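Local coordinates for protein serine--tRNA ligase, cytoplasmic (Candida albicans, PDB 3QO8) that catalyses the two-step attachment of serine to tRNA(Ser), first activating the amino acid with ATP and then passing it to the acceptor end of the tRNA, at residues A[151-163]-A[439-451]. Residues are numbered along the deposited sequence; the frame is centred on the assembly and turned at random.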
ATOM      1  N   LYS A 151      21.857   2.742  25.705  1.00 23.15           N
ATOM      2  CA  LYS A 151      21.377   3.934  26.392  1.00 27.68           C
ATOM      3  C   LYS A 151      20.049   4.437  25.819  1.00 24.87           C
ATOM      4  O   LYS A 151      19.244   5.018  26.544  1.00 21.86           O
ATOM      5  CB  LYS A 151      22.442   5.030  26.292  1.00 26.85           C
ATOM      6  CG  LYS A 151      22.131   6.301  27.050  1.00 38.17           C
ATOM      7  CD  LYS A 151      23.316   7.240  27.004  1.00 41.71           C
ATOM      8  CE  LYS A 151      22.933   8.629  27.473  1.00 47.94           C
ATOM      9  NZ  LYS A 151      22.447   8.638  28.871  1.00 49.47           N
ATOM     10  N   LEU A 152      19.821   4.213  24.525  1.00 18.61           N
ATOM     11  CA  LEU A 152      18.642   4.774  23.870  1.00 15.47           C
ATOM     12  C   LEU A 152      17.713   3.683  23.372  1.00 17.18           C
ATOM     13  O   LEU A 152      18.171   2.624  22.988  1.00 18.50           O
ATOM     14  CB  LEU A 152      19.053   5.634  22.677  1.00 15.85           C
ATOM     15  CG  LEU A 152      19.988   6.783  23.019  1.00 24.72           C
ATOM     16  CD1 LEU A 152      20.354   7.533  21.759  1.00 22.65           C
ATOM     17  CD2 LEU A 152      19.334   7.698  24.043  1.00 22.19           C
ATOM     18  N   SER A 153      16.413   3.954  23.366  1.00 17.88           N
ATOM     19  CA  SER A 153      15.447   3.031  22.760  1.00 18.89           C
ATOM     20  C   SER A 153      15.541   3.127  21.237  1.00 19.19           C
ATOM     21  O   SER A 153      16.120   4.068  20.696  1.00 16.79           O
ATOM     22  CB  SER A 153      14.031   3.423  23.162  1.00 19.42           C
ATOM     23  OG  SER A 153      13.742   4.681  22.574  1.00 24.51           O
ATOM     24  N   HIS A 154      14.947   2.166  20.533  1.00 16.76           N
ATOM     25  CA  HIS A 154      14.989   2.209  19.081  1.00 17.49           C
ATOM     26  C   HIS A 154      14.458   3.528  18.545  1.00 20.59           C
ATOM     27  O   HIS A 154      15.012   4.074  17.596  1.00 18.84           O
ATOM     28  CB  HIS A 154      14.217   1.039  18.472  1.00 16.49           C
ATOM     29  CG  HIS A 154      12.840   0.864  19.033  1.00 17.88           C
ATOM     30  ND1 HIS A 154      11.741   1.530  18.535  1.00 16.83           N
ATOM     31  CD2 HIS A 154      12.382   0.086  20.040  1.00 16.29           C
ATOM     32  CE1 HIS A 154      10.663   1.171  19.208  1.00 21.05           C
ATOM     33  NE2 HIS A 154      11.025   0.296  20.131  1.00 21.25           N
ATOM     34  N   HIS A 155      13.398   4.065  19.141  1.00 19.42           N
ATOM     35  CA  HIS A 155      12.843   5.293  18.564  1.00 21.58           C
ATOM     36  C   HIS A 155      13.736   6.514  18.809  1.00 18.69           C
ATOM     37  O   HIS A 155      13.801   7.423  17.981  1.00 18.60           O
ATOM     38  CB  HIS A 155      11.394   5.542  18.992  1.00 31.70           C
ATOM     39  CG  HIS A 155      11.224   5.839  20.447  1.00 41.91           C
ATOM     40  ND1 HIS A 155      11.246   7.123  20.950  1.00 53.13           N
ATOM     41  CD2 HIS A 155      11.001   5.023  21.504  1.00 47.20           C
ATOM     42  CE1 HIS A 155      11.058   7.082  22.257  1.00 51.14           C
ATOM     43  NE2 HIS A 155      10.905   5.820  22.619  1.00 50.26           N
ATOM     44  N   GLU A 156      14.452   6.511  19.929  1.00 18.15           N
ATOM     45  CA  GLU A 156      15.410   7.568  20.235  1.00 17.04           C
ATOM     46  C   GLU A 156      16.615   7.524  19.300  1.00 15.94           C
ATOM     47  O   GLU A 156      17.057   8.551  18.788  1.00 21.10           O
ATOM     48  CB  GLU A 156      15.864   7.464  21.706  1.00 18.67           C
ATOM     49  CG  GLU A 156      14.805   7.978  22.688  1.00 22.16           C
ATOM     50  CD  GLU A 156      15.107   7.628  24.150  1.00 28.75           C
ATOM     51  OE1 GLU A 156      15.686   6.557  24.406  1.00 28.54           O
ATOM     52  OE2 GLU A 156      14.750   8.422  25.047  1.00 31.12           O
ATOM     53  N   VAL A 157      17.157   6.332  19.091  1.00 16.48           N
ATOM     54  CA  VAL A 157      18.223   6.174  18.110  1.00 18.09           C
ATOM     55  C   VAL A 157      17.770   6.701  16.748  1.00 19.08           C
ATOM     56  O   VAL A 157      18.448   7.518  16.135  1.00 15.59           O
ATOM     57  CB  VAL A 157      18.640   4.709  17.978  1.00 17.03           C
ATOM     58  CG1 VAL A 157      19.689   4.541  16.861  1.00 14.87           C
ATOM     59  CG2 VAL A 157      19.181   4.191  19.332  1.00 18.54           C
ATOM     60  N   LEU A 158      16.613   6.244  16.281  1.00 19.95           N
ATOM     61  CA  LEU A 158      16.155   6.625  14.947  1.00 19.99           C
ATOM     62  C   LEU A 158      15.956   8.129  14.855  1.00 20.46           C
ATOM     63  O   LEU A 158      16.251   8.727  13.835  1.00 19.03           O
ATOM     64  CB  LEU A 158      14.867   5.892  14.574  1.00 18.62           C
ATOM     65  CG  LEU A 158      14.436   5.905  13.103  1.00 23.12           C
ATOM     66  CD1 LEU A 158      15.577   5.485  12.152  1.00 19.66           C
ATOM     67  CD2 LEU A 158      13.228   4.993  12.936  1.00 19.65           C
ATOM     68  N   LEU A 159      15.466   8.746  15.925  1.00 18.64           N
ATOM     69  CA  LEU A 159      15.330  10.196  15.934  1.00 22.27           C
ATOM     70  C   LEU A 159      16.700  10.888  15.876  1.00 21.46           C
ATOM     71  O   LEU A 159      16.893  11.834  15.128  1.00 19.47           O
ATOM     72  CB  LEU A 159      14.562  10.656  17.178  1.00 28.51           C
ATOM     73  CG  LEU A 159      14.011  12.075  17.110  1.00 37.27           C
ATOM     74  CD1 LEU A 159      12.984  12.160  15.995  1.00 48.65           C
ATOM     75  CD2 LEU A 159      13.395  12.476  18.437  1.00 38.31           C
ATOM     76  N   ARG A 160      17.661  10.424  16.670  1.00 19.35           N
ATOM     77  CA  ARG A 160      18.968  11.079  16.686  1.00 18.25           C
ATOM     78  C   ARG A 160      19.659  10.951  15.326  1.00 21.61           C
ATOM     79  O   ARG A 160      20.462  11.806  14.950  1.00 23.43           O
ATOM     80  CB  ARG A 160      19.858  10.516  17.811  1.00 18.17           C
ATOM     81  CG  ARG A 160      19.416  10.923  19.214  1.00 18.15           C
ATOM     82  CD  ARG A 160      20.608  10.947  20.169  1.00 21.16           C
ATOM     83  NE  ARG A 160      21.596  11.944  19.766  1.00 24.17           N
ATOM     84  CZ  ARG A 160      22.805  12.072  20.313  1.00 27.95           C
ATOM     85  NH1 ARG A 160      23.183  11.266  21.293  1.00 29.54           N
ATOM     86  NH2 ARG A 160      23.637  13.011  19.879  1.00 28.90           N
ATOM     87  N   LEU A 161      19.329   9.892  14.587  1.00 20.09           N
ATOM     88  CA  LEU A 161      19.885   9.678  13.253  1.00 21.74           C
ATOM     89  C   LEU A 161      19.156  10.496  12.186  1.00 26.18           C
ATOM     90  O   LEU A 161      19.558  10.514  11.023  1.00 23.59           O
ATOM     91  CB  LEU A 161      19.830   8.190  12.879  1.00 20.62           C
ATOM     92  CG  LEU A 161      20.742   7.253  13.680  1.00 25.70           C
ATOM     93  CD1 LEU A 161      20.456   5.786  13.358  1.00 19.43           C
ATOM     94  CD2 LEU A 161      22.206   7.593  13.417  1.00 27.64           C
ATOM     95  N   ASP A 162      18.085  11.171  12.588  1.00 23.58           N
ATOM     96  CA  ASP A 162      17.196  11.831  11.640  1.00 20.18           C
ATOM     97  C   ASP A 162      16.734  10.810  10.591  1.00 23.74           C
ATOM     98  O   ASP A 162      16.775  11.079   9.393  1.00 22.35           O
ATOM     99  CB  ASP A 162      17.904  13.001  10.954  1.00 23.70           C
ATOM    100  CG  ASP A 162      16.945  13.908  10.198  1.00 34.67           C
ATOM    101  OD1 ASP A 162      15.751  13.981  10.582  1.00 29.25           O
ATOM    102  OD2 ASP A 162      17.393  14.551   9.220  1.00 40.23           O
ATOM    103  N   GLY A 163      16.306   9.637  11.049  1.00 18.98           N
ATOM    104  CA  GLY A 163      15.953   8.555  10.144  1.00 22.03           C
ATOM    105  C   GLY A 163      14.464   8.317   9.992  1.00 15.71           C
ATOM    106  O   GLY A 163      14.034   7.428   9.259  1.00 14.87           O
ATOM    107  N   PRO A 439      28.336   2.680   3.880  1.00 28.10           N
ATOM    108  CA  PRO A 439      28.857   3.204   5.147  1.00 27.41           C
ATOM    109  C   PRO A 439      29.026   2.092   6.183  1.00 25.80           C
ATOM    110  O   PRO A 439      28.244   1.150   6.204  1.00 27.84           O
ATOM    111  CB  PRO A 439      27.767   4.183   5.595  1.00 27.57           C
ATOM    112  CG  PRO A 439      26.509   3.683   4.936  1.00 25.56           C
ATOM    113  CD  PRO A 439      26.969   3.149   3.596  1.00 26.34           C
ATOM    114  N   GLU A 440      30.038   2.202   7.039  1.00 27.41           N
ATOM    115  CA  GLU A 440      30.205   1.247   8.120  1.00 24.84           C
ATOM    116  C   GLU A 440      29.564   1.794   9.395  1.00 25.16           C
ATOM    117  O   GLU A 440      29.340   1.061  10.362  1.00 28.55           O
ATOM    118  CB  GLU A 440      31.693   0.969   8.364  1.00 26.85           C
ATOM    119  CG  GLU A 440      32.435   0.408   7.159  1.00 38.53           C
ATOM    120  CD  GLU A 440      33.936   0.378   7.378  1.00 49.16           C
ATOM    121  OE1 GLU A 440      34.410   1.121   8.258  1.00 46.81           O
ATOM    122  OE2 GLU A 440      34.638  -0.386   6.679  1.00 59.96           O
ATOM    123  N   PHE A 441      29.282   3.093   9.385  1.00 21.67           N
ATOM    124  CA  PHE A 441      28.841   3.806  10.578  1.00 23.65           C
ATOM    125  C   PHE A 441      28.159   5.073  10.121  1.00 24.47           C
ATOM    126  O   PHE A 441      28.591   5.689   9.158  1.00 28.32           O
ATOM    127  CB  PHE A 441      30.053   4.164  11.453  1.00 30.30           C
ATOM    128  CG  PHE A 441      29.760   5.176  12.544  1.00 25.73           C
ATOM    129  CD1 PHE A 441      29.259   4.772  13.777  1.00 24.01           C
ATOM    130  CD2 PHE A 441      30.007   6.525  12.340  1.00 25.81           C
ATOM    131  CE1 PHE A 441      29.001   5.704  14.786  1.00 28.49           C
ATOM    132  CE2 PHE A 441      29.754   7.464  13.344  1.00 25.42           C
ATOM    133  CZ  PHE A 441      29.255   7.048  14.572  1.00 26.09           C
ATOM    134  N   ILE A 442      27.081   5.454  10.793  1.00 22.64           N
ATOM    135  CA  ILE A 442      26.444   6.732  10.512  1.00 18.11           C
ATOM    136  C   ILE A 442      26.257   7.520  11.807  1.00 21.99           C
ATOM    137  O   ILE A 442      25.821   6.967  12.822  1.00 23.45           O
ATOM    138  CB  ILE A 442      25.114   6.560   9.745  1.00 19.64           C
ATOM    139  CG1 ILE A 442      24.100   5.752  10.546  1.00 19.70           C
ATOM    140  CG2 ILE A 442      25.370   5.892   8.377  1.00 20.25           C
ATOM    141  CD1 ILE A 442      22.710   5.643   9.850  1.00 17.28           C
ATOM    142  N   PRO A 443      26.617   8.812  11.785  1.00 25.80           N
ATOM    143  CA  PRO A 443      26.633   9.617  13.010  1.00 27.25           C
ATOM    144  C   PRO A 443      25.260  10.099  13.443  1.00 29.98           C
ATOM    145  O   PRO A 443      24.381  10.296  12.608  1.00 27.13           O
ATOM    146  CB  PRO A 443      27.503  10.817  12.622  1.00 28.50           C
ATOM    147  CG  PRO A 443      27.290  10.955  11.146  1.00 32.49           C
ATOM    148  CD  PRO A 443      27.177   9.544  10.635  1.00 27.15           C
ATOM    149  N   TYR A 444      25.087  10.278  14.752  1.00 27.30           N
ATOM    150  CA  TYR A 444      23.924  10.975  15.271  1.00 22.79           C
ATOM    151  C   TYR A 444      23.976  12.389  14.728  1.00 29.67           C
ATOM    152  O   TYR A 444      25.045  12.991  14.650  1.00 29.68           O
ATOM    153  CB  TYR A 444      23.945  10.999  16.796  1.00 23.40           C
ATOM    154  CG  TYR A 444      23.612   9.665  17.436  1.00 23.34           C
ATOM    155  CD1 TYR A 444      22.721   8.784  16.829  1.00 26.03           C
ATOM    156  CD2 TYR A 444      24.201   9.282  18.633  1.00 25.14           C
ATOM    157  CE1 TYR A 444      22.418   7.569  17.410  1.00 24.72           C
ATOM    158  CE2 TYR A 444      23.907   8.063  19.221  1.00 22.36           C
ATOM    159  CZ  TYR A 444      23.009   7.215  18.601  1.00 25.83           C
ATOM    160  OH  TYR A 444      22.711   6.006  19.177  1.00 25.80           O
ATOM    161  N   ILE A 445      22.819  12.910  14.351  1.00 25.40           N
ATOM    162  CA  ILE A 445      22.727  14.201  13.683  1.00 34.71           C
ATOM    163  C   ILE A 445      21.996  15.189  14.576  1.00 32.08           C
ATOM    164  O   ILE A 445      22.206  16.394  14.483  1.00 38.38           O
ATOM    165  CB  ILE A 445      21.933  14.073  12.353  1.00 50.75           C
ATOM    166  CG1 ILE A 445      22.746  13.321  11.305  1.00 51.32           C
ATOM    167  CG2 ILE A 445      21.536  15.433  11.822  1.00 52.93           C
ATOM    168  CD1 ILE A 445      22.037  13.207   9.981  1.00 59.15           C
ATOM    169  N   LYS A 446      21.127  14.666  15.430  1.00 26.96           N
ATOM    170  CA  LYS A 446      20.278  15.491  16.283  1.00 30.40           C
ATOM    171  C   LYS A 446      20.434  15.033  17.724  1.00 38.89           C
ATOM    172  O   LYS A 446      20.799  13.887  17.968  1.00 27.81           O
ATOM    173  CB  LYS A 446      18.809  15.342  15.867  1.00 27.89           C
ATOM    174  CG  LYS A 446      18.559  15.585  14.377  1.00 38.32           C
ATOM    175  CD  LYS A 446      17.079  15.733  14.037  1.00 50.04           C
ATOM    176  CE  LYS A 446      16.329  14.430  14.247  1.00 56.70           C
ATOM    177  NZ  LYS A 446      14.950  14.438  13.673  1.00 58.62           N
ATOM    178  N   GLU A 447      20.161  15.926  18.671  1.00 39.01           N
ATOM    179  CA  GLU A 447      20.127  15.559  20.083  1.00 39.81           C
ATOM    180  C   GLU A 447      18.684  15.287  20.479  1.00 39.30           C
ATOM    181  O   GLU A 447      17.767  15.820  19.863  1.00 41.16           O
ATOM    182  CB  GLU A 447      20.673  16.701  20.946  1.00 51.46           C
ATOM    183  CG  GLU A 447      22.105  17.107  20.640  1.00 60.56           C
ATOM    184  CD  GLU A 447      23.112  16.472  21.585  1.00 71.86           C
ATOM    185  OE1 GLU A 447      22.692  15.771  22.534  1.00 72.58           O
ATOM    186  OE2 GLU A 447      24.328  16.678  21.377  1.00 76.16           O
ATOM    187  N   LEU A 448      18.471  14.467  21.505  1.00 33.57           N
ATOM    188  CA  LEU A 448      17.125  14.301  22.039  1.00 38.28           C
ATOM    189  C   LEU A 448      16.809  15.507  22.914  1.00 46.69           C
ATOM    190  O   LEU A 448      17.692  16.027  23.597  1.00 41.42           O
ATOM    191  CB  LEU A 448      17.000  13.024  22.869  1.00 36.86           C
ATOM    192  CG  LEU A 448      17.200  11.666  22.199  1.00 39.15           C
ATOM    193  CD1 LEU A 448      17.020  10.566  23.225  1.00 43.47           C
ATOM    194  CD2 LEU A 448      16.232  11.498  21.048  1.00 39.06           C
ATOM    195  N   PRO A 449      15.549  15.960  22.901  1.00 53.61           N
ATOM    196  CA  PRO A 449      15.182  17.091  23.758  1.00 63.19           C
ATOM    197  C   PRO A 449      15.477  16.807  25.233  1.00 68.32           C
ATOM    198  O   PRO A 449      15.947  17.698  25.939  1.00 70.43           O
ATOM    199  CB  PRO A 449      13.672  17.241  23.523  1.00 63.31           C
ATOM    200  CG  PRO A 449      13.232  15.936  22.947  1.00 62.43           C
ATOM    201  CD  PRO A 449      14.398  15.434  22.149  1.00 56.94           C
ATOM    202  N   LYS A 450      15.237  15.577  25.678  1.00 67.97           N
ATOM    203  CA  LYS A 450      15.354  15.245  27.096  1.00 71.23           C
ATOM    204  C   LYS A 450      16.794  15.071  27.602  1.00 75.35           C
ATOM    205  O   LYS A 450      17.158  15.637  28.632  1.00 77.70           O
ATOM    206  CB  LYS A 450      14.517  14.004  27.434  1.00 71.03           C
ATOM    207  CG  LYS A 450      15.170  12.679  27.083  1.00 72.26           C
ATOM    208  CD  LYS A 450      14.713  11.584  28.037  1.00 74.74           C
ATOM    209  CE  LYS A 450      15.510  10.304  27.845  1.00 72.49           C
ATOM    210  NZ  LYS A 450      15.117   9.271  28.846  1.00 69.81           N
ATOM    211  N   ASN A 451      17.596  14.294  26.876  1.00 77.79           N
ATOM    212  CA  ASN A 451      18.955  13.923  27.295  1.00 78.95           C
ATOM    213  C   ASN A 451      19.218  14.026  28.804  1.00 82.49           C
ATOM    214  O   ASN A 451      20.212  13.504  29.318  1.00 78.79           O
ATOM    215  CB  ASN A 451      20.013  14.705  26.503  1.00 76.71           C
ATOM    216  CG  ASN A 451      19.999  16.193  26.810  1.00 80.53           C
ATOM    217  OD1 ASN A 451      19.636  16.615  27.910  1.00 82.13           O
ATOM    218  ND2 ASN A 451      20.401  16.997  25.831  1.00 80.71           N
TER
HETATM  219  O   HOH W   1      13.628   7.311  27.283  1.00 51.30           O
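The C-terminal tail of this class II synthetase runs across the Schellman-capped end of helix 154-160, where Asp162 has a positive phi and Gly163 N bonds back to Leu158 O, with Arg160 and Tyr444 at the centre of the packing. Arg160 O accepts two backbone bonds, a nearly straight one from Ile445 N (2.7 Å, 169° at the hydrogen) and a second from Lys446 N (3.0 Å). In return, Arg160 NE donates to Lys446 O at 2.8 Å, with that oxygen near the guanidinium plane, which helps to set the rotation of the group. The bend at chi3 (63°) turns the guanidinium back over Tyr444: CD2 of the ring lies beneath its centre, the two planes are 27° apart, and Arg160 CD makes a CH-pi contact 4.3 Å from the ring centroid. Glu447 OE1 lies over the opposite guanidinium face, in a long, purely electrostatic pairing. Val157 CG1 meets the edge of the tyrosine ring, and Leu161 CD2 packs 3.7 Å from Tyr444 CD1. Farther along, Leu448 CD1 presses on Glu156 CG at 3.4 Å, while one water bridges Glu156 OE2 and the poorly ordered Lys450 NZ. Lys446 NZ, on a less surely placed tail, makes a salt bridge to Asp162 OD1 (3.2 Å) from above the carboxylate plane; Arg181 pairs with OD2. Strand 441-443 edges a small antiparallel sheet beside strand 424-426, and Val157 and Leu158 touch Leu416 of helix 408-419.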